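Local coordinates for tailspike protein (Siphovirus 9NA, PDB 3RIQ) that probably recognises and cleaves the lipopolysaccharide O-antigen of Salmonella as a trimeric endorhamnosidase, serving the phage as its receptor-binding tailspike, at residues S14-L17 with S18-M21. Sequence-based numbering, arbitrary orientation.
Sequences SVKL and SDYM
K16 and D19 face each other where strand 14-16 runs into a short 3-10 segment. The lysine chain leaves the strand with CG between the backbone N and the carbonyl carbon (chi1 64°), then bends at chi3 and chi4, which folds NZ back onto D19 OD2, 2.8 Å away. This salt bridge reaches the syn side of the carboxylate, 25° out of its plane; NZ also bonds the backbone O of D8 in the second subunit. One water, 2.7 Å from D19 OD2, gives that oxygen a second partner and accepts from both K16 N and Y20 OH, so it ties strand, turn and ring together. The backbone closes tightly: D19 N donates to K16 O (3.0 Å) and Y20 N to L17 O (2.9 Å), each donor standing well above the carbonyl plane. K16 O lies near the plane of the Y20 ring, at the edge 3.2 Å from CE2, and D19 CB sits over one face, offset toward the rim. The Y20 and V15 side chains cross at about a right angle, OH lying 3.7 Å from V15 CG1, while A26 and A29 of helix 23-29 also pack against the ring. The looser side belongs to S18, whose OG meets the K16 chain only at van der Waals range, 3.7 Å from CD, and is hydrogen-bonded to D37 OD2. Two successive i to i+3 backbone bonds, accompanied by a lysine-aspartate salt bridge of the same spacing, make this a short 3-10 segment that leads from the first strand toward helix 23-29 at the N-terminal end of the right-handed parallel beta-helix.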
ATOM      1  N   SER A  14      27.736   4.657  36.485  1.00 12.62           N
ATOM      2  CA  SER A  14      26.332   4.312  36.649  1.00 12.45           C
ATOM      3  C   SER A  14      26.020   4.320  38.129  1.00 13.07           C
ATOM      4  O   SER A  14      26.845   3.862  38.948  1.00 14.29           O
ATOM      5  CB  SER A  14      26.040   2.932  36.032  1.00 13.13           C
ATOM      6  OG  SER A  14      24.662   2.632  36.163  1.00 14.73           O
ATOM      7  N   VAL A  15      24.859   4.859  38.469  1.00 13.06           N
ATOM      8  CA  VAL A  15      24.327   4.701  39.814  1.00 13.37           C
ATOM      9  C   VAL A  15      23.085   3.843  39.735  1.00 13.91           C
ATOM     10  O   VAL A  15      22.438   3.783  38.675  1.00 14.62           O
ATOM     11  CB  VAL A  15      23.955   6.057  40.469  1.00 12.92           C
ATOM     12  CG1 VAL A  15      25.217   6.939  40.662  1.00 13.89           C
ATOM     13  CG2 VAL A  15      22.855   6.751  39.694  1.00 14.19           C
ATOM     14  N   LYS A  16      22.735   3.184  40.832  1.00 13.67           N
ATOM     15  CA  LYS A  16      21.562   2.305  40.818  1.00 14.04           C
ATOM     16  C   LYS A  16      20.598   2.670  41.913  1.00 13.83           C
ATOM     17  O   LYS A  16      21.007   2.999  43.043  1.00 13.90           O
ATOM     18  CB  LYS A  16      21.957   0.818  40.882  1.00 15.14           C
ATOM     19  CG  LYS A  16      22.646   0.476  42.191  1.00 16.69           C
ATOM     20  CD  LYS A  16      23.256  -0.928  42.189  1.00 21.54           C
ATOM     21  CE  LYS A  16      24.695  -0.888  41.800  1.00 22.11           C
ATOM     22  NZ  LYS A  16      25.592  -0.242  42.810  1.00 18.44           N
ATOM     23  N   LEU A  17      19.306   2.576  41.600  1.00 14.01           N
ATOM     24  CA  LEU A  17      18.272   3.006  42.528  1.00 14.09           C
ATOM     25  C   LEU A  17      18.359   2.312  43.888  1.00 14.22           C
ATOM     26  O   LEU A  17      18.056   2.945  44.907  1.00 15.69           O
ATOM     27  CB  LEU A  17      16.886   2.805  41.907  1.00 13.88           C
ATOM     28  CG  LEU A  17      15.681   3.248  42.768  1.00 14.47           C
ATOM     29  CD1 LEU A  17      15.749   4.742  43.125  1.00 14.92           C
ATOM     30  CD2 LEU A  17      14.407   2.966  41.964  1.00 17.46           C
ATOM     31  N   SER A  18      18.739   1.027  43.905  1.00 14.13           N
ATOM     32  CA  SER A  18      18.761   0.272  45.165  1.00 13.99           C
ATOM     33  C   SER A  18      19.775   0.815  46.181  1.00 15.34           C
ATOM     34  O   SER A  18      19.712   0.437  47.355  1.00 17.36           O
ATOM     35  CB  SER A  18      18.985  -1.223  44.913  1.00 15.39           C
ATOM     36  OG  SER A  18      20.282  -1.413  44.394  1.00 16.58           O
ATOM     37  N   ASP A  19      20.672   1.719  45.749  1.00 14.25           N
ATOM     38  CA  ASP A  19      21.627   2.354  46.672  1.00 15.44           C
ATOM     39  C   ASP A  19      21.026   3.578  47.410  1.00 16.05           C
ATOM     40  O   ASP A  19      21.696   4.183  48.250  1.00 17.08           O
ATOM     41  CB  ASP A  19      22.873   2.778  45.891  1.00 14.62           C
ATOM     42  CG  ASP A  19      23.799   1.615  45.573  1.00 15.89           C
ATOM     43  OD1 ASP A  19      23.818   0.592  46.331  1.00 17.70           O
ATOM     44  OD2 ASP A  19      24.571   1.741  44.580  1.00 15.22           O
ATOM     45  N   TYR A  20      19.788   3.949  47.072  1.00 17.23           N
ATOM     46  CA  TYR A  20      19.142   5.187  47.592  1.00 16.75           C
ATOM     47  C   TYR A  20      17.737   4.916  48.120  1.00 18.60           C
ATOM     48  O   TYR A  20      17.120   3.889  47.802  1.00 19.82           O
ATOM     49  CB  TYR A  20      19.108   6.304  46.525  1.00 17.59           C
ATOM     50  CG  TYR A  20      20.456   6.447  45.870  1.00 16.34           C
ATOM     51  CD1 TYR A  20      21.451   7.237  46.446  1.00 17.11           C
ATOM     52  CD2 TYR A  20      20.772   5.714  44.727  1.00 14.68           C
ATOM     53  CE1 TYR A  20      22.713   7.311  45.893  1.00 18.40           C
ATOM     54  CE2 TYR A  20      22.039   5.781  44.163  1.00 15.49           C
ATOM     55  CZ  TYR A  20      23.014   6.562  44.761  1.00 16.62           C
ATOM     56  OH  TYR A  20      24.283   6.588  44.200  1.00 17.43           O
ATOM     57  N   MET A  21      17.214   5.871  48.882  1.00 18.48           N
ATOM     58  CA  MET A  21      15.821   5.765  49.325  1.00 20.06           C
ATOM     59  C   MET A  21      14.847   6.277  48.275  1.00 18.84           C
ATOM     60  O   MET A  21      13.740   5.746  48.142  1.00 20.73           O
ATOM     61  CB  MET A  21      15.602   6.492  50.656  1.00 21.10           C
ATOM     62  CG  MET A  21      16.183   5.762  51.857  1.00 26.95           C
ATOM     63  SD  MET A  21      15.435   4.126  52.062  1.00 37.58           S
ATOM     64  CE  MET A  21      13.796   4.519  52.680  1.00 37.89           C
TER
HETATM   65  O   HOH W   1      24.609   3.951  43.070  1.00 14.96           O